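Local coordinates for protein ECXA (Escherichia coli, PDB 4L63) that binds a zinc ion through three histidines and is probably a metallopeptidase of the metzincin type, at residues Ile33-Pro38 with Ile76-Val81; Glu40-Asn45 with Ile118-Phe123; Val64-Asn69 with Thr157-Ile162; Val90-Thr95 with Ser111-Thr116. All coordinates share one frame; numbering follows the deposited sequence.

Contact 1: residues Ile33-Pro38 with Ile76-Val81; sequences INYTVP and IRVQQV
CA of Gln80 lies over one face of the Tyr35 ring, 4.0 Å from its centroid and displaced toward the rim, a CH-pi contact. At the edge of the ring, near its plane, stand CB of Val78, 3.9 Å from Tyr35 CE1, CG2 of Val37 and the carbonyl O of Ile33. CG of Tyr35 sits between the backbone N and the carbonyl carbon (chi1 68°), on the side of the sheet that Gln80 and Val78 share. The Gln80 chain crosses the ring at a slant, CG coming 3.5 Å from Tyr35 CE2. Farther out, the Gln80 amide is turned 53° from the ring plane; its NE2 passes 3.4 Å from Val37 CB and is hydrogen-bonded to Ser61 OG. CG1 of Val78 also meets CB of Ile33. The two strands run parallel, joined by four backbone hydrogen bonds: Ile33 N to Arg77 O, Gln79 N to Ile33 O, Tyr35 N to Gln79 O and Val81 N to Tyr35 O. The last is the shortest at 2.7 Å between N and O, and nearly straight. Strand 78-80 is outermost in the mixed sheet within this chain. Strand 33-36 is its inner neighbour and bonds on to strand 91-96 through Thr36, while Tyr35 and Val78 face helix 60-70, where the Tyr35 ring meets that of Phe68.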
loop_
_atom_site.group_PDB
_atom_site.type_symbol
_atom_site.label_atom_id
_atom_site.label_comp_id
_atom_site.label_asym_id
_atom_site.label_seq_id
_atom_site.Cartn_x
_atom_site.Cartn_y
_atom_site.Cartn_z
ATOM N N ILE A 33 12.304 -10.050 28.469
ATOM C CA ILE A 33 11.089 -10.121 29.275
ATOM C C ILE A 33 11.144 -11.258 30.297
ATOM O O ILE A 33 10.994 -12.438 29.959
ATOM C CB ILE A 33 9.833 -10.263 28.389
ATOM C CG1 ILE A 33 9.661 -8.999 27.541
ATOM C CG2 ILE A 33 8.597 -10.523 29.237
ATOM C CD1 ILE A 33 8.411 -8.994 26.678
ATOM N N ASN A 34 11.367 -10.878 31.550
ATOM C CA ASN A 34 11.457 -11.822 32.647
ATOM C C ASN A 34 10.057 -12.162 33.144
ATOM O O ASN A 34 9.264 -11.263 33.398
ATOM C CB ASN A 34 12.298 -11.210 33.766
ATOM C CG ASN A 34 13.784 -11.411 33.560
ATOM O OD1 ASN A 34 14.213 -12.226 32.742
ATOM N ND2 ASN A 34 14.577 -10.589 34.234
ATOM N N TYR A 35 9.736 -13.443 33.275
ATOM C CA TYR A 35 8.387 -13.797 33.710
ATOM C C TYR A 35 8.332 -15.005 34.640
ATOM O O TYR A 35 9.167 -15.905 34.553
ATOM C CB TYR A 35 7.495 -14.037 32.493
ATOM C CG TYR A 35 7.846 -15.264 31.687
ATOM C CD1 TYR A 35 8.810 -15.208 30.686
ATOM C CD2 TYR A 35 7.196 -16.470 31.907
ATOM C CE1 TYR A 35 9.127 -16.325 29.939
ATOM C CE2 TYR A 35 7.507 -17.591 31.166
ATOM C CZ TYR A 35 8.470 -17.513 30.182
ATOM O OH TYR A 35 8.781 -18.628 29.440
ATOM N N THR A 36 7.339 -15.013 35.528
ATOM C CA THR A 36 7.165 -16.109 36.479
ATOM C C THR A 36 5.962 -16.982 36.122
ATOM O O THR A 36 4.922 -16.479 35.688
ATOM C CB THR A 36 6.994 -15.589 37.925
ATOM O OG1 THR A 36 5.687 -15.026 38.090
ATOM C CG2 THR A 36 8.050 -14.542 38.258
ATOM N N VAL A 37 6.119 -18.293 36.297
ATOM C CA VAL A 37 5.041 -19.251 36.049
ATOM C C VAL A 37 4.995 -20.325 37.142
ATOM O O VAL A 37 5.891 -21.163 37.234
ATOM C CB VAL A 37 5.187 -19.941 34.676
ATOM C CG1 VAL A 37 4.099 -20.984 34.490
ATOM C CG2 VAL A 37 5.135 -18.921 33.550
ATOM N N PRO A 38 3.924 -20.372 37.907
ATOM C CA PRO A 38 3.794 -21.337 38.999
ATOM C C PRO A 38 3.712 -22.810 38.583
ATOM O O PRO A 38 3.199 -23.124 37.524
ATOM C CB PRO A 38 2.522 -20.878 39.678
ATOM C CG PRO A 38 2.575 -19.383 39.518
ATOM C CD PRO A 38 3.369 -19.066 38.279
ATOM N N ILE A 76 11.357 -9.963 20.161
ATOM C CA ILE A 76 11.320 -10.054 21.609
ATOM C C ILE A 76 12.101 -11.243 22.103
ATOM O O ILE A 76 12.166 -12.268 21.451
ATOM C CB ILE A 76 9.902 -10.244 22.163
ATOM C CG1 ILE A 76 9.213 -11.412 21.491
ATOM C CG2 ILE A 76 9.102 -8.972 22.012
ATOM C CD1 ILE A 76 8.382 -12.251 22.423
ATOM N N ARG A 77 12.649 -11.112 23.294
ATOM C CA ARG A 77 13.383 -12.226 23.886
ATOM C C ARG A 77 13.006 -12.385 25.344
ATOM O O ARG A 77 12.814 -11.404 26.065
ATOM C CB ARG A 77 14.895 -12.040 23.735
ATOM C CG ARG A 77 15.368 -12.147 22.295
ATOM C CD ARG A 77 16.866 -11.964 22.180
ATOM N NE ARG A 77 17.276 -10.627 22.601
ATOM C CZ ARG A 77 17.844 -10.355 23.771
ATOM N NH1 ARG A 77 18.078 -11.330 24.642
ATOM N NH2 ARG A 77 18.180 -9.109 24.073
ATOM N N VAL A 78 12.874 -13.635 25.768
ATOM C CA VAL A 78 12.401 -13.922 27.111
ATOM C C VAL A 78 13.189 -14.924 27.893
ATOM O O VAL A 78 14.107 -15.574 27.394
ATOM C CB VAL A 78 10.972 -14.456 27.116
ATOM C CG1 VAL A 78 10.044 -13.492 26.432
ATOM C CG2 VAL A 78 10.930 -15.811 26.419
ATOM N N GLN A 79 12.725 -15.091 29.120
ATOM C CA GLN A 79 13.404 -15.909 30.085
ATOM C C GLN A 79 12.522 -16.132 31.294
ATOM O O GLN A 79 12.105 -15.184 31.968
ATOM C CB GLN A 79 14.704 -15.239 30.473
ATOM C CG GLN A 79 15.552 -16.020 31.425
ATOM C CD GLN A 79 16.816 -15.275 31.702
ATOM O OE1 GLN A 79 16.775 -14.137 32.168
ATOM N NE2 GLN A 79 17.952 -15.887 31.391
ATOM N N GLN A 80 12.225 -17.398 31.548
ATOM C CA GLN A 80 11.427 -17.765 32.695
ATOM C C GLN A 80 12.247 -17.574 33.960
ATOM O O GLN A 80 13.404 -17.991 34.038
ATOM C CB GLN A 80 10.952 -19.206 32.574
ATOM C CG GLN A 80 9.619 -19.442 33.229
ATOM C CD GLN A 80 9.219 -20.892 33.229
ATOM O OE1 GLN A 80 10.062 -21.787 33.287
ATOM N NE2 GLN A 80 7.921 -21.137 33.098
ATOM N N VAL A 81 11.639 -16.924 34.944
ATOM C CA VAL A 81 12.289 -16.667 36.214
ATOM C C VAL A 81 11.439 -17.202 37.358
ATOM O O VAL A 81 10.276 -16.822 37.513
ATOM C CB VAL A 81 12.549 -15.168 36.417
ATOM C CG1 VAL A 81 13.068 -14.917 37.816
ATOM C CG2 VAL A 81 13.546 -14.673 35.390
#

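Contact 2: residues Glu40-Asn45 with Ile118-Phe123; sequences ENITIN and IDIGSF
Ile42 and Ile120 make the close apolar part of this contact, CG2 of Ile42 lying 3.6 Å from CD1 of Ile120 as the two side chains pass at a slant. The same methyl of Ile120 also comes near CD1 of Ile42, which in turn reaches CG2 of Ile118, the Ile42 and Ile118 side chains being at about a right angle. The other branch of Ile120, CG2, anti to the backbone N, presses against the backbone, 3.1 Å from Thr43 O. Two residues along the strand from Ile42, Ile44 meets Phe123, about a helical turn beyond Ile120: its CG2 touches CB of Phe123 at 3.5 Å, and its CD1 approaches the ring obliquely at CD2. The Thr43 side chain marks the looser, solvent-exposed side, its nearest atom staying 5.5 Å from residues 118-123. No hydrogen bond joins the two segments; their contact is mainly apolar, though next to it Asn45 N bonds to Asn124 OD1. Leu154 of helix 146-165 packs on both Ile44 and Phe123. Asp119 accepts from Ser122 N through OD1, a capping bond, and the arrangement is that of a strand passing directly into a helix with an aspartate N-cap.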
loop_
_atom_site.group_PDB
_atom_site.type_symbol
_atom_site.label_atom_id
_atom_site.label_comp_id
_atom_site.label_asym_id
_atom_site.label_seq_id
_atom_site.Cartn_x
_atom_site.Cartn_y
_atom_site.Cartn_z
ATOM N N GLU A 40 2.246 -25.801 39.078
ATOM C CA GLU A 40 1.197 -26.747 38.759
ATOM C C GLU A 40 0.986 -26.893 37.275
ATOM O O GLU A 40 1.176 -25.974 36.517
ATOM C CB GLU A 40 -0.121 -26.281 39.358
ATOM N N ASN A 41 0.658 -28.104 36.876
ATOM C CA ASN A 41 -0.004 -28.373 35.619
ATOM C C ASN A 41 -1.432 -27.873 35.762
ATOM O O ASN A 41 -2.007 -27.931 36.852
ATOM C CB ASN A 41 0.025 -29.867 35.292
ATOM C CG ASN A 41 1.322 -30.299 34.634
ATOM O OD1 ASN A 41 1.319 -30.903 33.561
ATOM N ND2 ASN A 41 2.441 -29.986 35.275
ATOM N N ILE A 42 -2.002 -27.375 34.675
ATOM C CA ILE A 42 -3.372 -26.886 34.712
ATOM C C ILE A 42 -4.364 -28.051 34.683
ATOM O O ILE A 42 -4.250 -28.961 33.853
ATOM C CB ILE A 42 -3.645 -25.916 33.547
ATOM C CG1 ILE A 42 -3.166 -24.511 33.911
ATOM C CG2 ILE A 42 -5.114 -25.858 33.234
ATOM C CD1 ILE A 42 -3.519 -23.465 32.872
ATOM N N THR A 43 -5.319 -28.026 35.614
ATOM C CA THR A 43 -6.359 -29.049 35.679
ATOM C C THR A 43 -7.724 -28.461 35.297
ATOM O O THR A 43 -8.478 -28.011 36.157
ATOM C CB THR A 43 -6.448 -29.693 37.086
ATOM O OG1 THR A 43 -5.202 -30.328 37.392
ATOM C CG2 THR A 43 -7.542 -30.766 37.104
ATOM N N ILE A 44 -7.984 -28.427 33.990
ATOM C CA ILE A 44 -9.303 -28.211 33.387
ATOM C C ILE A 44 -9.984 -29.547 33.145
ATOM O O ILE A 44 -9.324 -30.407 32.606
ATOM C CB ILE A 44 -9.208 -27.567 31.973
ATOM C CG1 ILE A 44 -8.231 -26.399 31.924
ATOM C CG2 ILE A 44 -10.573 -27.139 31.500
ATOM C CD1 ILE A 44 -7.674 -26.153 30.547
ATOM N N ASN A 45 -11.277 -29.710 33.473
ATOM C CA ASN A 45 -12.194 -30.667 32.758
ATOM C C ASN A 45 -13.713 -30.436 32.824
ATOM O O ASN A 45 -14.270 -30.075 33.856
ATOM C CB ASN A 45 -11.981 -32.149 33.162
ATOM C CG ASN A 45 -12.274 -32.415 34.594
ATOM O OD1 ASN A 45 -12.409 -31.487 35.377
ATOM N ND2 ASN A 45 -12.307 -33.671 34.972
ATOM N N ILE A 118 -5.183 -17.222 33.762
ATOM C CA ILE A 118 -5.991 -18.197 33.042
ATOM C C ILE A 118 -6.989 -18.812 34.006
ATOM O O ILE A 118 -6.622 -19.616 34.866
ATOM C CB ILE A 118 -5.135 -19.317 32.407
ATOM C CG1 ILE A 118 -4.228 -18.753 31.310
ATOM C CG2 ILE A 118 -6.029 -20.424 31.851
ATOM C CD1 ILE A 118 -4.969 -18.191 30.124
ATOM N N ASP A 119 -8.250 -18.418 33.882
ATOM C CA ASP A 119 -9.290 -18.962 34.742
ATOM C C ASP A 119 -9.458 -20.446 34.464
ATOM O O ASP A 119 -9.505 -20.863 33.314
ATOM C CB ASP A 119 -10.612 -18.226 34.530
ATOM C CG ASP A 119 -11.565 -18.405 35.692
ATOM O OD1 ASP A 119 -12.366 -19.364 35.666
ATOM O OD2 ASP A 119 -11.508 -17.589 36.634
ATOM N N ILE A 120 -9.531 -21.245 35.520
ATOM C CA ILE A 120 -9.701 -22.679 35.353
ATOM C C ILE A 120 -11.181 -23.041 35.436
ATOM O O ILE A 120 -11.655 -23.929 34.726
ATOM C CB ILE A 120 -8.903 -23.464 36.407
ATOM C CG1 ILE A 120 -7.439 -23.020 36.402
ATOM C CG2 ILE A 120 -8.998 -24.947 36.141
ATOM C CD1 ILE A 120 -6.734 -23.262 35.090
ATOM N N GLY A 121 -11.907 -22.333 36.298
ATOM C CA GLY A 121 -13.337 -22.533 36.456
ATOM C C GLY A 121 -14.148 -22.157 35.228
ATOM O O GLY A 121 -15.143 -22.810 34.915
ATOM N N SER A 122 -13.729 -21.101 34.532
ATOM C CA SER A 122 -14.400 -20.688 33.301
ATOM C C SER A 122 -14.208 -21.723 32.194
ATOM O O SER A 122 -15.147 -22.030 31.460
ATOM C CB SER A 122 -13.894 -19.318 32.831
ATOM O OG SER A 122 -14.517 -18.267 33.550
ATOM N N PHE A 123 -12.996 -22.260 32.078
ATOM C CA PHE A 123 -12.719 -23.309 31.101
ATOM C C PHE A 123 -13.594 -24.538 31.347
ATOM O O PHE A 123 -14.255 -25.025 30.435
ATOM C CB PHE A 123 -11.238 -23.696 31.125
ATOM C CG PHE A 123 -10.393 -22.907 30.162
ATOM C CD1 PHE A 123 -9.798 -21.723 30.553
ATOM C CD2 PHE A 123 -10.208 -23.345 28.860
ATOM C CE1 PHE A 123 -9.026 -20.989 29.671
ATOM C CE2 PHE A 123 -9.438 -22.615 27.973
ATOM C CZ PHE A 123 -8.847 -21.435 28.379
#

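Contact 3: residues Val64-Asn69 with Thr157-Ile162; sequences VREAFN and TIKHEI. With ZN (zinc ion), chain G.
Apolar packing centres on Ala67, whose CB points into the neighbouring helix and meets CG2 of Ile158 at 3.5 Å, CG of Lys159 at 3.6 Å and CG1 of Ile162. The small side chain fits a near approach of the backbones, with CA of Ala67 5.0 Å from CA of Lys159, while the axes of helix segments 64-69 and 157-162 pass 9.0 Å apart, crossing at -55°. A CH-pi contact follows: CD1 of Ile162 stands over the centre of the Phe68 ring, 4.1 Å from its centroid, and CG2 of Ile162 touches CE2. The extended Lys159 chain brings NZ within 3.7 Å of Glu66 OE1, a long salt bridge; its stronger partner is Glu70. Metal coordination occupies another side of helix 146-165. NE2 of His160 binds zinc at 2.1 Å, beside His164 and His170, and a water lies 2.5 Å from the metal and donates to Glu161 OE2. His160 ND1 is hydrogen-bonded to Ile198 O, a second-shell bond that helps set the ring's rotation. His160, Glu161 and His164 form HExxH, His170 extends it to the metzincin pattern HExxHxxGxxH, and a zinc-bound water paired with this glutamate is consistent with the family's hydrolytic chemistry.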
loop_
_atom_site.group_PDB
_atom_site.type_symbol
_atom_site.label_atom_id
_atom_site.label_comp_id
_atom_site.label_asym_id
_atom_site.label_seq_id
_atom_site.Cartn_x
_atom_site.Cartn_y
_atom_site.Cartn_z
ATOM N N VAL A 64 3.160 -21.291 28.177
ATOM C CA VAL A 64 3.689 -19.937 28.190
ATOM C C VAL A 64 4.973 -19.937 27.376
ATOM O O VAL A 64 5.233 -18.997 26.615
ATOM C CB VAL A 64 3.949 -19.428 29.615
ATOM C CG1 VAL A 64 4.509 -18.024 29.583
ATOM C CG2 VAL A 64 2.658 -19.457 30.417
ATOM N N ARG A 65 5.747 -21.015 27.530
ATOM C CA ARG A 65 6.959 -21.259 26.749
ATOM C C ARG A 65 6.682 -21.179 25.254
ATOM O O ARG A 65 7.287 -20.385 24.536
ATOM C CB ARG A 65 7.550 -22.639 27.087
ATOM C CG ARG A 65 9.022 -22.803 26.744
ATOM C CD ARG A 65 9.805 -23.388 27.898
ATOM N NE ARG A 65 9.700 -24.843 27.986
ATOM C CZ ARG A 65 9.100 -25.498 28.977
ATOM N NH1 ARG A 65 8.534 -24.824 29.965
ATOM N NH2 ARG A 65 9.066 -26.826 28.985
ATOM N N GLU A 66 5.754 -22.013 24.799
ATOM C CA GLU A 66 5.477 -22.172 23.378
ATOM C C GLU A 66 4.838 -20.918 22.789
ATOM O O GLU A 66 5.160 -20.513 21.673
ATOM C CB GLU A 66 4.573 -23.390 23.152
ATOM C CG GLU A 66 4.528 -23.904 21.721
ATOM C CD GLU A 66 3.608 -23.093 20.825
ATOM O OE1 GLU A 66 2.666 -22.459 21.353
ATOM O OE2 GLU A 66 3.823 -23.095 19.593
ATOM N N ALA A 67 3.938 -20.307 23.555
ATOM C CA ALA A 67 3.201 -19.134 23.106
ATOM C C ALA A 67 4.126 -17.953 22.876
ATOM O O ALA A 67 3.919 -17.168 21.954
ATOM C CB ALA A 67 2.126 -18.762 24.112
ATOM N N PHE A 68 5.097 -17.819 23.750
ATOM C CA PHE A 68 6.097 -16.767 23.686
ATOM C C PHE A 68 6.973 -16.893 22.459
ATOM O O PHE A 68 7.423 -15.931 21.890
ATOM C CB PHE A 68 6.949 -16.778 24.933
ATOM C CG PHE A 68 6.627 -15.681 25.887
ATOM C CD1 PHE A 68 6.406 -15.953 27.216
ATOM C CD2 PHE A 68 6.544 -14.384 25.455
ATOM C CE1 PHE A 68 6.103 -14.950 28.100
ATOM C CE2 PHE A 68 6.244 -13.374 26.324
ATOM C CZ PHE A 68 6.025 -13.654 27.654
ATOM N N ASN A 69 7.252 -18.119 22.106
ATOM C CA ASN A 69 8.043 -18.439 20.926
ATOM C C ASN A 69 7.275 -18.130 19.650
ATOM O O ASN A 69 7.872 -17.856 18.610
ATOM C CB ASN A 69 8.449 -19.903 20.927
ATOM C CG ASN A 69 9.467 -20.215 19.856
ATOM O OD1 ASN A 69 10.647 -19.889 19.990
ATOM N ND2 ASN A 69 9.009 -20.817 18.764
ATOM N N THR A 157 -5.874 -18.915 23.766
ATOM C CA THR A 157 -6.100 -18.023 24.898
ATOM C C THR A 157 -4.796 -17.450 25.438
ATOM O O THR A 157 -4.697 -16.249 25.679
ATOM C CB THR A 157 -6.847 -18.737 26.047
ATOM O OG1 THR A 157 -8.118 -19.204 25.576
ATOM C CG2 THR A 157 -7.059 -17.792 27.215
ATOM N N ILE A 158 -3.798 -18.312 25.616
ATOM C CA ILE A 158 -2.500 -17.886 26.128
ATOM C C ILE A 158 -1.765 -16.983 25.129
ATOM O O ILE A 158 -1.288 -15.919 25.504
ATOM C CB ILE A 158 -1.619 -19.100 26.494
ATOM C CG1 ILE A 158 -2.216 -19.821 27.704
ATOM C CG2 ILE A 158 -0.200 -18.661 26.790
ATOM C CD1 ILE A 158 -1.327 -20.894 28.305
ATOM N N LYS A 159 -1.695 -17.394 23.865
ATOM C CA LYS A 159 -1.093 -16.563 22.818
ATOM C C LYS A 159 -1.761 -15.191 22.708
ATOM O O LYS A 159 -1.084 -14.169 22.570
ATOM C CB LYS A 159 -1.155 -17.275 21.467
ATOM C CG LYS A 159 -0.295 -18.519 21.398
ATOM C CD LYS A 159 -0.586 -19.319 20.152
ATOM C CE LYS A 159 -0.028 -20.720 20.280
ATOM N NZ LYS A 159 0.056 -21.380 18.957
ATOM N N HIS A 160 -3.088 -15.182 22.777
ATOM C CA HIS A 160 -3.863 -13.942 22.771
ATOM C C HIS A 160 -3.480 -13.052 23.960
ATOM O O HIS A 160 -3.244 -11.858 23.796
ATOM C CB HIS A 160 -5.361 -14.264 22.784
ATOM C CG HIS A 160 -6.253 -13.065 22.886
ATOM N ND1 HIS A 160 -6.723 -12.385 21.782
ATOM C CD2 HIS A 160 -6.771 -12.435 23.967
ATOM C CE1 HIS A 160 -7.491 -11.384 22.182
ATOM N NE2 HIS A 160 -7.535 -11.394 23.503
ATOM N N GLU A 161 -3.393 -13.639 25.150
ATOM C CA GLU A 161 -3.031 -12.870 26.339
ATOM C C GLU A 161 -1.583 -12.353 26.269
ATOM O O GLU A 161 -1.297 -11.254 26.750
ATOM C CB GLU A 161 -3.248 -13.706 27.606
ATOM C CG GLU A 161 -4.716 -14.058 27.890
ATOM C CD GLU A 161 -5.667 -12.869 27.768
ATOM O OE1 GLU A 161 -5.377 -11.800 28.344
ATOM O OE2 GLU A 161 -6.716 -13.009 27.101
ATOM N N ILE A 162 -0.684 -13.135 25.667
ATOM C CA ILE A 162 0.685 -12.677 25.387
ATOM C C ILE A 162 0.680 -11.394 24.545
ATOM O O ILE A 162 1.481 -10.483 24.762
ATOM C CB ILE A 162 1.520 -13.735 24.616
ATOM C CG1 ILE A 162 1.518 -15.094 25.316
ATOM C CG2 ILE A 162 2.950 -13.249 24.434
ATOM C CD1 ILE A 162 2.263 -15.134 26.603
HETATM ZN ZN ZN G . -8.178 -9.844 24.796
HETATM O O HOH W 1 -8.492 -11.043 26.957
#

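Contact 4: residues Val90-Thr95 with Ser111-Thr116; sequences VVSFST and SGNSRT
Gly112, at the start of the touching part, lies against the backbone of Val90 and Val91, its O 3.7 Å from Val91 N. Its phi is positive (113°), a backbone shape that glycine adopts readily. Asn113 comes next, at the centre of an inverse gamma turn closed by the weak bond from Ser114 N to Gly112 O. Beside it Ser92 OG donates to Val90 O. Ser114 O then accepts from Ser92 N at 2.8 Å, nearly along the C=O axis, and also receives a CA-H...O contact from Val91, while its OG bonds with Asp109 N and Tyr29. Arg115 pairs with Ser92 in parallel register, its CA 3.3 Å from Ser92 O. Thr116 ends the run: its N donates to Ser92 O at 2.7 Å and its O takes Ser94 N at 3.0 Å. Its CG2 lies 3.8 Å from CD2 of Phe93, the two side chains side by side and pointing the same way; its OG1 bonds with Thr106 OG1. Strand 91-96 stands between strands 115-119 and 33-36, bonded to the latter by the backbone of Thr36, which pairs with Val91 and Phe93. Helix 146-165 covers the Phe93 and Thr116 side through Glu161, Ile162 and Ile165, and helix 60-70 meets Phe93 through Tyr60 and Val64.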
loop_
_atom_site.group_PDB
_atom_site.type_symbol
_atom_site.label_atom_id
_atom_site.label_comp_id
_atom_site.label_asym_id
_atom_site.label_seq_id
_atom_site.Cartn_x
_atom_site.Cartn_y
_atom_site.Cartn_z
ATOM N N VAL A 90 7.810 -7.691 37.584
ATOM C CA VAL A 90 8.041 -8.814 36.676
ATOM C C VAL A 90 6.711 -9.350 36.133
ATOM O O VAL A 90 5.709 -9.367 36.844
ATOM C CB VAL A 90 8.824 -9.950 37.389
ATOM C CG1 VAL A 90 8.888 -11.206 36.536
ATOM C CG2 VAL A 90 10.228 -9.486 37.746
ATOM N N VAL A 91 6.701 -9.770 34.870
ATOM C CA VAL A 91 5.501 -10.338 34.262
ATOM C C VAL A 91 5.064 -11.598 35.009
ATOM O O VAL A 91 5.875 -12.483 35.280
ATOM C CB VAL A 91 5.726 -10.671 32.773
ATOM C CG1 VAL A 91 4.517 -11.392 32.193
ATOM C CG2 VAL A 91 6.030 -9.405 31.996
ATOM N N SER A 92 3.781 -11.669 35.348
ATOM C CA SER A 92 3.264 -12.768 36.153
ATOM C C SER A 92 2.181 -13.563 35.436
ATOM O O SER A 92 1.201 -12.998 34.943
ATOM C CB SER A 92 2.713 -12.234 37.473
ATOM O OG SER A 92 3.592 -11.277 38.035
ATOM N N PHE A 93 2.365 -14.877 35.375
ATOM C CA PHE A 93 1.328 -15.772 34.880
ATOM C C PHE A 93 0.713 -16.503 36.067
ATOM O O PHE A 93 1.397 -16.755 37.053
ATOM C CB PHE A 93 1.896 -16.762 33.862
ATOM C CG PHE A 93 2.231 -16.141 32.535
ATOM C CD1 PHE A 93 3.420 -15.451 32.355
ATOM C CD2 PHE A 93 1.352 -16.240 31.466
ATOM C CE1 PHE A 93 3.728 -14.873 31.131
ATOM C CE2 PHE A 93 1.654 -15.663 30.238
ATOM C CZ PHE A 93 2.844 -14.978 30.075
ATOM N N SER A 94 -0.575 -16.824 35.981
ATOM C CA SER A 94 -1.256 -17.526 37.064
ATOM C C SER A 94 -2.608 -18.084 36.633
ATOM O O SER A 94 -3.108 -17.786 35.545
ATOM C CB SER A 94 -1.448 -16.603 38.272
ATOM O OG SER A 94 -2.238 -15.477 37.933
ATOM N N THR A 95 -3.190 -18.899 37.506
ATOM C CA THR A 95 -4.515 -19.453 37.285
ATOM C C THR A 95 -5.473 -18.895 38.328
ATOM O O THR A 95 -5.060 -18.544 39.435
ATOM C CB THR A 95 -4.515 -20.992 37.360
ATOM O OG1 THR A 95 -3.997 -21.406 38.629
ATOM C CG2 THR A 95 -3.655 -21.583 36.257
ATOM N N SER A 111 4.526 -0.201 34.629
ATOM C CA SER A 111 5.613 -0.328 35.594
ATOM C C SER A 111 6.399 -1.622 35.386
ATOM O O SER A 111 7.501 -1.777 35.910
ATOM C CB SER A 111 5.073 -0.268 37.026
ATOM O OG SER A 111 4.622 1.037 37.340
ATOM N N GLY A 112 5.825 -2.548 34.625
ATOM C CA GLY A 112 6.492 -3.799 34.315
ATOM C C GLY A 112 5.834 -5.020 34.926
ATOM O O GLY A 112 6.067 -6.141 34.476
ATOM N N ASN A 113 5.016 -4.808 35.956
ATOM C CA ASN A 113 4.320 -5.910 36.616
ATOM C C ASN A 113 2.996 -6.264 35.938
ATOM O O ASN A 113 1.930 -6.218 36.559
ATOM C CB ASN A 113 4.072 -5.587 38.089
ATOM C CG ASN A 113 3.598 -6.793 38.869
ATOM O OD1 ASN A 113 3.951 -7.928 38.548
ATOM N ND2 ASN A 113 2.781 -6.558 39.889
ATOM N N SER A 114 3.076 -6.617 34.658
ATOM C CA SER A 114 1.912 -7.057 33.906
ATOM C C SER A 114 1.534 -8.469 34.331
ATOM O O SER A 114 2.404 -9.326 34.507
ATOM C CB SER A 114 2.190 -7.001 32.402
ATOM O OG SER A 114 2.245 -5.659 31.959
ATOM N N ARG A 115 0.240 -8.708 34.513
ATOM C CA ARG A 115 -0.218 -9.998 35.003
ATOM C C ARG A 115 -1.205 -10.656 34.051
ATOM O O ARG A 115 -2.167 -10.033 33.597
ATOM C CB ARG A 115 -0.848 -9.850 36.393
ATOM C CG ARG A 115 -0.428 -8.593 37.149
ATOM C CD ARG A 115 -1.118 -8.503 38.503
ATOM N NE ARG A 115 -2.571 -8.415 38.376
ATOM C CZ ARG A 115 -3.427 -8.780 39.326
ATOM N NH1 ARG A 115 -4.734 -8.672 39.124
ATOM N NH2 ARG A 115 -2.977 -9.257 40.478
ATOM N N THR A 116 -0.953 -11.923 33.746
ATOM C CA THR A 116 -1.874 -12.715 32.945
ATOM C C THR A 116 -2.471 -13.841 33.778
ATOM O O THR A 116 -1.747 -14.602 34.416
ATOM C CB THR A 116 -1.182 -13.314 31.710
ATOM O OG1 THR A 116 -1.014 -12.294 30.716
ATOM C CG2 THR A 116 -2.017 -14.442 31.126
#

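Overall arrangement
Contacts 1 and 4 are successive parts of one sheet, their centres 10 Å apart: Thr36 N lies 2.9 Å from Val91 O, a probable hydrogen bond. Contact 2 takes up strand 115-119 where contact 4 leaves it, and Ile118 N probably bonds to Ser94 O. The helix pair of contact 3 packs on this sheet, Phe93 CZ coming 3.5 Å from both Val64 CG1 and Ile162 CD1, while Tyr35 of contact 1 reaches Val64. Contact 3 carries the zinc ligand His160. The side chains of Thr116 in contact 4 and Ile118 in contact 2 each lie about 10 Å from the zinc, so contacts 2 and 4 place strand 115-119 beside the zinc-bearing helix of contact 3.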